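PDB 2AP3: conserved hypothetical protein from Staphylococcus aureus subsp. aureus, which is of unknown function but belongs to a family of putative cell-wall binding lipoproteins and folds as an elongated, all-helical bundle. Local coordinates for residues K19-Q24 with Q117-L122; K144-Y149 with N161-A166. All blocks are in the same frame, centred on the assembly; numbering follows the deposited sequence.

In the fold
Interactions 1 and 2 share helix 109-150, which runs along the bundle, and lie on opposite sides of the chain's centre, their own centres about 43 Å apart. Interaction 1 is a buried contact: helix 10-30, near the start of the chain, runs almost parallel to helix 109-150 at wide spacing, and one tyrosine spans the gap to an aspartate and a leucine. Interaction 2 lies at the surface, where helix 109-150 meets the antiparallel helix 157-195 that follows it, close to the connecting turn. There the two segments share no hydrogen bond; a lysine chain over a tyrosine face replaces the hydroxyl-carboxylate bond of interaction 1.

Interaction 1: residues K19-Q24 with Q117-L122; sequences KAYLKQ and QLDDVL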
loop_
_atom_site.group_PDB
_atom_site.type_symbol
_atom_site.label_atom_id
_atom_site.label_comp_id
_atom_site.label_asym_id
_atom_site.label_seq_id
_atom_site.Cartn_x
_atom_site.Cartn_y
_atom_site.Cartn_z
ATOM N N LYS A 19 15.221 18.289 13.174
ATOM C CA LYS A 19 14.704 17.358 14.194
ATOM C C LYS A 19 13.182 17.367 14.289
ATOM O O LYS A 19 12.557 16.301 14.350
ATOM C CB LYS A 19 15.291 17.665 15.576
ATOM C CG LYS A 19 16.755 17.291 15.768
ATOM C CD LYS A 19 17.163 17.340 17.256
ATOM C CE LYS A 19 17.302 18.760 17.811
ATOM N NZ LYS A 19 18.572 19.442 17.397
ATOM N N ALA A 20 12.595 18.564 14.313
ATOM C CA ALA A 20 11.145 18.752 14.378
ATOM C C ALA A 20 10.446 18.256 13.115
ATOM O O ALA A 20 9.332 17.712 13.183
ATOM C CB ALA A 20 10.816 20.214 14.614
ATOM N N TYR A 21 11.097 18.463 11.969
ATOM C CA TYR A 21 10.602 17.973 10.684
ATOM C C TYR A 21 10.591 16.451 10.654
ATOM O O TYR A 21 9.557 15.843 10.363
ATOM C CB TYR A 21 11.432 18.501 9.501
ATOM C CG TYR A 21 11.081 17.817 8.177
ATOM C CD1 TYR A 21 9.998 18.245 7.414
ATOM C CD2 TYR A 21 11.824 16.731 7.710
ATOM C CE1 TYR A 21 9.665 17.618 6.214
ATOM C CE2 TYR A 21 11.501 16.094 6.513
ATOM C CZ TYR A 21 10.421 16.545 5.769
ATOM O OH TYR A 21 10.100 15.908 4.581
ATOM N N LEU A 22 11.741 15.847 10.955
ATOM C CA LEU A 22 11.869 14.395 10.909
ATOM C C LEU A 22 10.933 13.720 11.916
ATOM O O LEU A 22 10.504 12.585 11.693
ATOM C CB LEU A 22 13.328 13.950 11.068
ATOM C CG LEU A 22 14.262 14.280 9.888
ATOM C CD1 LEU A 22 15.728 14.036 10.248
ATOM C CD2 LEU A 22 13.895 13.480 8.649
ATOM N N LYS A 23 10.581 14.448 12.985
ATOM C CA LYS A 23 9.616 13.985 13.996
ATOM C C LYS A 23 8.168 13.969 13.500
ATOM O O LYS A 23 7.394 13.067 13.850
ATOM C CB LYS A 23 9.697 14.868 15.249
ATOM C CG LYS A 23 9.112 14.241 16.522
ATOM C CD LYS A 23 10.212 13.933 17.531
ATOM C CE LYS A 23 9.661 13.215 18.767
ATOM N NZ LYS A 23 10.405 13.586 20.013
ATOM N N GLN A 24 7.785 14.994 12.745
ATOM C CA GLN A 24 6.454 15.047 12.149
ATOM C C GLN A 24 6.314 13.915 11.131
ATOM O O GLN A 24 5.275 13.252 11.076
ATOM C CB GLN A 24 6.184 16.414 11.526
ATOM C CG GLN A 24 5.954 17.505 12.572
ATOM C CD GLN A 24 6.262 18.915 12.072
ATOM O OE1 GLN A 24 6.492 19.140 10.881
ATOM N NE2 GLN A 24 6.254 19.879 12.996
ATOM N N GLN A 117 13.837 17.667 -1.199
ATOM C CA GLN A 117 13.981 16.398 -1.911
ATOM C C GLN A 117 13.302 15.253 -1.151
ATOM O O GLN A 117 12.637 14.416 -1.763
ATOM C CB GLN A 117 15.464 16.095 -2.205
ATOM C CG GLN A 117 15.767 14.697 -2.759
ATOM C CD GLN A 117 15.126 14.420 -4.106
ATOM O OE1 GLN A 117 14.701 15.338 -4.816
ATOM N NE2 GLN A 117 15.072 13.138 -4.479
ATOM N N LEU A 118 13.464 15.219 0.170
ATOM C CA LEU A 118 12.739 14.242 0.986
ATOM C C LEU A 118 11.227 14.415 0.829
ATOM O O LEU A 118 10.502 13.417 0.670
ATOM C CB LEU A 118 13.152 14.326 2.458
ATOM C CG LEU A 118 12.405 13.434 3.464
ATOM C CD1 LEU A 118 12.450 11.927 3.093
ATOM C CD2 LEU A 118 12.977 13.667 4.838
ATOM N N ASP A 119 10.759 15.666 0.860
ATOM C CA ASP A 119 9.337 15.987 0.631
ATOM C C ASP A 119 8.836 15.528 -0.723
ATOM O O ASP A 119 7.697 15.087 -0.863
ATOM C CB ASP A 119 9.082 17.491 0.733
ATOM C CG ASP A 119 8.797 17.943 2.132
ATOM O OD1 ASP A 119 8.512 17.093 3.009
ATOM O OD2 ASP A 119 8.871 19.181 2.358
ATOM N N ASP A 120 9.682 15.656 -1.733
ATOM C CA ASP A 120 9.300 15.244 -3.070
ATOM C C ASP A 120 9.183 13.736 -3.190
ATOM O O ASP A 120 8.334 13.251 -3.919
ATOM C CB ASP A 120 10.281 15.790 -4.108
ATOM C CG ASP A 120 10.195 17.293 -4.250
ATOM O OD1 ASP A 120 9.140 17.885 -3.927
ATOM O OD2 ASP A 120 11.188 17.891 -4.704
ATOM N N VAL A 121 10.048 13.014 -2.483
ATOM C CA VAL A 121 10.016 11.559 -2.483
ATOM C C VAL A 121 8.814 11.064 -1.692
ATOM O O VAL A 121 8.182 10.090 -2.093
ATOM C CB VAL A 121 11.360 10.942 -1.992
ATOM C CG1 VAL A 121 11.313 9.406 -1.957
ATOM C CG2 VAL A 121 12.477 11.388 -2.927
ATOM N N LEU A 122 8.477 11.760 -0.605
ATOM C CA LEU A 122 7.260 11.437 0.137
ATOM C C LEU A 122 6.018 11.690 -0.722
ATOM O O LEU A 122 5.088 10.872 -0.726
ATOM C CB LEU A 122 7.205 12.196 1.473
ATOM C CG LEU A 122 8.147 11.661 2.554
ATOM C CD1 LEU A 122 8.446 12.727 3.615
ATOM C CD2 LEU A 122 7.590 10.414 3.233
#
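Tyr21 reaches across from helix 10-30 to Asp119 and Leu118 of helix 109-150. The two segments run nearly parallel, but their axes come no closer than 12.7 Å, and the long side chain of Tyr21 bridges them. CB of Tyr21 points toward helix 109-150, and CG stands anti to the backbone N (chi1 170°). The polar part is one hydrogen bond, with Tyr21 OH as donor and Asp119 OD1 as acceptor 2.5 Å away. This is a short bond, and the hydroxyl approaches from above the carboxylate, 52° out of its plane. OD1 lies at the edge of the ring, near its plane, while ring and carboxylate planes are turned 66° against each other. OD2 of Asp119 stays farther from the hydroxyl, so one oxygen takes the contact. The apolar part gathers on Leu118. Its CD2 also sits at the ring edge, with Tyr21 CE2 to Leu118 CD2 at 3.3 Å, a tight approach. The same methyl receives Leu22, whose CD2 lies 3.9 Å from Leu118 CD2. From one turn further on, Leu122 CD1 comes within 3.7 Å of Tyr21 OH, placing a methyl beside the hydroxyl. Other helices close in around this site: Phe96 of helix 61-96 touches Asp119 and Leu122, while Glu191 and Lys192 of helix 157-195 touch Leu118. Two parallel helices at this wide spacing, with helices 61-96 and 157-195 touching the contact, are consistent with a diagonal pair of a four-helix bundle, here joined by Tyr21.

Interaction 2: residues K144-Y149 with N161-A166; sequences KTLFKY and NEKSKA
Lys163 lies against Leu146 and Tyr149, its aliphatic chain carrying most of the contact between helix 157-195 and helix 109-150. Its CB meets the leucine first, with Lys163 CB to Leu146 CD1 at 4.0 Å, close to where the backbones draw nearest. CG is anti to the carbonyl carbon (chi1 -65°), beginning a chain that continues extended through CD and CE. Lys163 CD meets the root of the tyrosine, 3.7 Å from Tyr149 CB, and lies more loosely near Thr145 O. CE then moves over one face of the ring, offset toward the rim and nearest CG: Lys163 CE to Tyr149 CG is 3.4 Å. Lys163 CE lies 3.6 Å from the Tyr149 ring centroid, a CH-pi contact, and the lysine chain crosses the tyrosine at about a right angle. The chain bends at chi4 (-48°), and Lys163 NZ ends 4.9 Å from the Tyr149 ring centroid, 23° off the normal, in a cation-pi contact. The ammonium therefore stands farther from the ring centre than the methylene that carries it. At the other end of the ring, Tyr149 OH is hydrogen-bonded to Thr156 N, in the turn between the helices, which ties the tyrosine at its tip. Beside the lysine, Leu146 CD2 approaches Ser164 OG, a hydroxyl bonded to Val160 O of its own helix. The segments run antiparallel, with axes 9.5 Å apart, as two consecutive helices of a hairpin; on helix 109-150, Lys144 and Phe147 turn to helix 61-96, where Lys144 forms a salt bridge with Asp76.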
loop_
_atom_site.group_PDB
_atom_site.type_symbol
_atom_site.label_atom_id
_atom_site.label_comp_id
_atom_site.label_asym_id
_atom_site.label_seq_id
_atom_site.Cartn_x
_atom_site.Cartn_y
_atom_site.Cartn_z
ATOM N N LYS A 144 -13.083 -11.813 -8.571
ATOM C CA LYS A 144 -14.517 -11.767 -8.342
ATOM C C LYS A 144 -15.325 -12.007 -9.637
ATOM O O LYS A 144 -16.296 -12.762 -9.650
ATOM C CB LYS A 144 -14.933 -10.494 -7.615
ATOM C CG LYS A 144 -16.451 -10.494 -7.265
ATOM C CD LYS A 144 -16.904 -9.268 -6.450
ATOM C CE LYS A 144 -18.440 -9.185 -6.353
ATOM N NZ LYS A 144 -18.817 -7.972 -5.561
ATOM N N THR A 145 -14.904 -11.380 -10.733
ATOM C CA THR A 145 -15.559 -11.565 -12.028
ATOM C C THR A 145 -15.545 -13.046 -12.461
ATOM O O THR A 145 -16.552 -13.573 -12.927
ATOM C CB THR A 145 -14.877 -10.665 -13.056
ATOM O OG1 THR A 145 -15.144 -9.310 -12.697
ATOM C CG2 THR A 145 -15.385 -10.922 -14.453
ATOM N N LEU A 146 -14.409 -13.711 -12.278
ATOM C CA LEU A 146 -14.367 -15.146 -12.580
ATOM C C LEU A 146 -15.330 -15.908 -11.666
ATOM O O LEU A 146 -16.060 -16.779 -12.141
ATOM C CB LEU A 146 -12.955 -15.688 -12.462
ATOM C CG LEU A 146 -12.776 -17.216 -12.507
ATOM C CD1 LEU A 146 -13.386 -17.802 -13.796
ATOM C CD2 LEU A 146 -11.319 -17.620 -12.360
ATOM N N PHE A 147 -15.335 -15.594 -10.377
ATOM C CA PHE A 147 -16.196 -16.367 -9.470
ATOM C C PHE A 147 -17.679 -16.171 -9.748
ATOM O O PHE A 147 -18.455 -17.144 -9.657
ATOM C CB PHE A 147 -15.849 -16.099 -7.995
ATOM C CG PHE A 147 -14.393 -16.300 -7.668
ATOM C CD1 PHE A 147 -13.665 -17.337 -8.241
ATOM C CD2 PHE A 147 -13.743 -15.421 -6.804
ATOM C CE1 PHE A 147 -12.288 -17.521 -7.959
ATOM C CE2 PHE A 147 -12.369 -15.583 -6.519
ATOM C CZ PHE A 147 -11.650 -16.654 -7.089
ATOM N N LYS A 148 -18.075 -14.950 -10.111
ATOM C CA LYS A 148 -19.461 -14.695 -10.504
ATOM C C LYS A 148 -19.845 -15.514 -11.734
ATOM O O LYS A 148 -20.967 -16.034 -11.829
ATOM C CB LYS A 148 -19.686 -13.222 -10.772
ATOM C CG LYS A 148 -19.792 -12.392 -9.503
ATOM C CD LYS A 148 -20.182 -10.905 -9.794
ATOM C CE LYS A 148 -21.525 -10.729 -10.537
ATOM N NZ LYS A 148 -21.777 -9.291 -10.832
ATOM N N TYR A 149 -18.906 -15.641 -12.671
ATOM C CA TYR A 149 -19.147 -16.453 -13.856
ATOM C C TYR A 149 -19.397 -17.919 -13.478
ATOM O O TYR A 149 -20.267 -18.585 -14.027
ATOM C CB TYR A 149 -17.983 -16.279 -14.836
ATOM C CG TYR A 149 -18.014 -17.214 -16.024
ATOM C CD1 TYR A 149 -18.964 -17.072 -17.033
ATOM C CD2 TYR A 149 -17.077 -18.230 -16.140
ATOM C CE1 TYR A 149 -18.981 -17.935 -18.117
ATOM C CE2 TYR A 149 -17.081 -19.102 -17.242
ATOM C CZ TYR A 149 -18.044 -18.941 -18.223
ATOM O OH TYR A 149 -18.086 -19.787 -19.319
ATOM N N ASN A 161 -10.949 -19.971 -18.810
ATOM C CA ASN A 161 -9.606 -19.641 -19.271
ATOM C C ASN A 161 -9.476 -18.183 -19.671
ATOM O O ASN A 161 -8.482 -17.545 -19.363
ATOM C CB ASN A 161 -9.201 -20.541 -20.440
ATOM C CG ASN A 161 -9.009 -21.987 -20.022
ATOM O OD1 ASN A 161 -8.979 -22.310 -18.837
ATOM N ND2 ASN A 161 -8.880 -22.873 -21.008
ATOM N N GLU A 162 -10.514 -17.668 -20.319
ATOM C CA GLU A 162 -10.537 -16.287 -20.808
ATOM C C GLU A 162 -10.534 -15.319 -19.639
ATOM O O GLU A 162 -9.885 -14.273 -19.679
ATOM C CB GLU A 162 -11.778 -16.074 -21.670
ATOM C CG GLU A 162 -11.919 -14.676 -22.281
ATOM C CD GLU A 162 -13.253 -14.488 -22.983
ATOM O OE1 GLU A 162 -13.964 -15.494 -23.220
ATOM O OE2 GLU A 162 -13.599 -13.325 -23.294
ATOM N N LYS A 163 -11.236 -15.673 -18.577
ATOM C CA LYS A 163 -11.255 -14.809 -17.398
ATOM C C LYS A 163 -9.990 -14.927 -16.561
ATOM O O LYS A 163 -9.573 -13.964 -15.887
ATOM C CB LYS A 163 -12.527 -15.069 -16.599
ATOM C CG LYS A 163 -13.735 -14.654 -17.413
ATOM C CD LYS A 163 -15.056 -15.042 -16.809
ATOM C CE LYS A 163 -16.175 -15.018 -17.859
ATOM N NZ LYS A 163 -16.225 -13.794 -18.708
ATOM N N SER A 164 -9.379 -16.110 -16.609
ATOM C CA SER A 164 -8.126 -16.397 -15.933
ATOM C C SER A 164 -6.944 -15.601 -16.492
ATOM O O SER A 164 -6.147 -15.056 -15.732
ATOM C CB SER A 164 -7.819 -17.877 -16.041
ATOM O OG SER A 164 -8.622 -18.607 -15.147
ATOM N N LYS A 165 -6.818 -15.560 -17.815
ATOM C CA LYS A 165 -5.753 -14.746 -18.433
ATOM C C LYS A 165 -5.787 -13.270 -17.979
ATOM O O LYS A 165 -4.730 -12.674 -17.718
ATOM C CB LYS A 165 -5.712 -14.892 -19.972
ATOM C CG LYS A 165 -7.050 -14.764 -20.701
ATOM C CD LYS A 165 -6.905 -14.516 -22.209
ATOM C CE LYS A 165 -8.273 -14.548 -22.908
ATOM N NZ LYS A 165 -8.322 -13.828 -24.210
ATOM N N ALA A 166 -6.986 -12.695 -17.849
ATOM C CA ALA A 166 -7.131 -11.314 -17.365
ATOM C C ALA A 166 -6.626 -11.159 -15.923
ATOM O O ALA A 166 -5.923 -10.189 -15.608
ATOM C CB ALA A 166 -8.562 -10.864 -17.469
#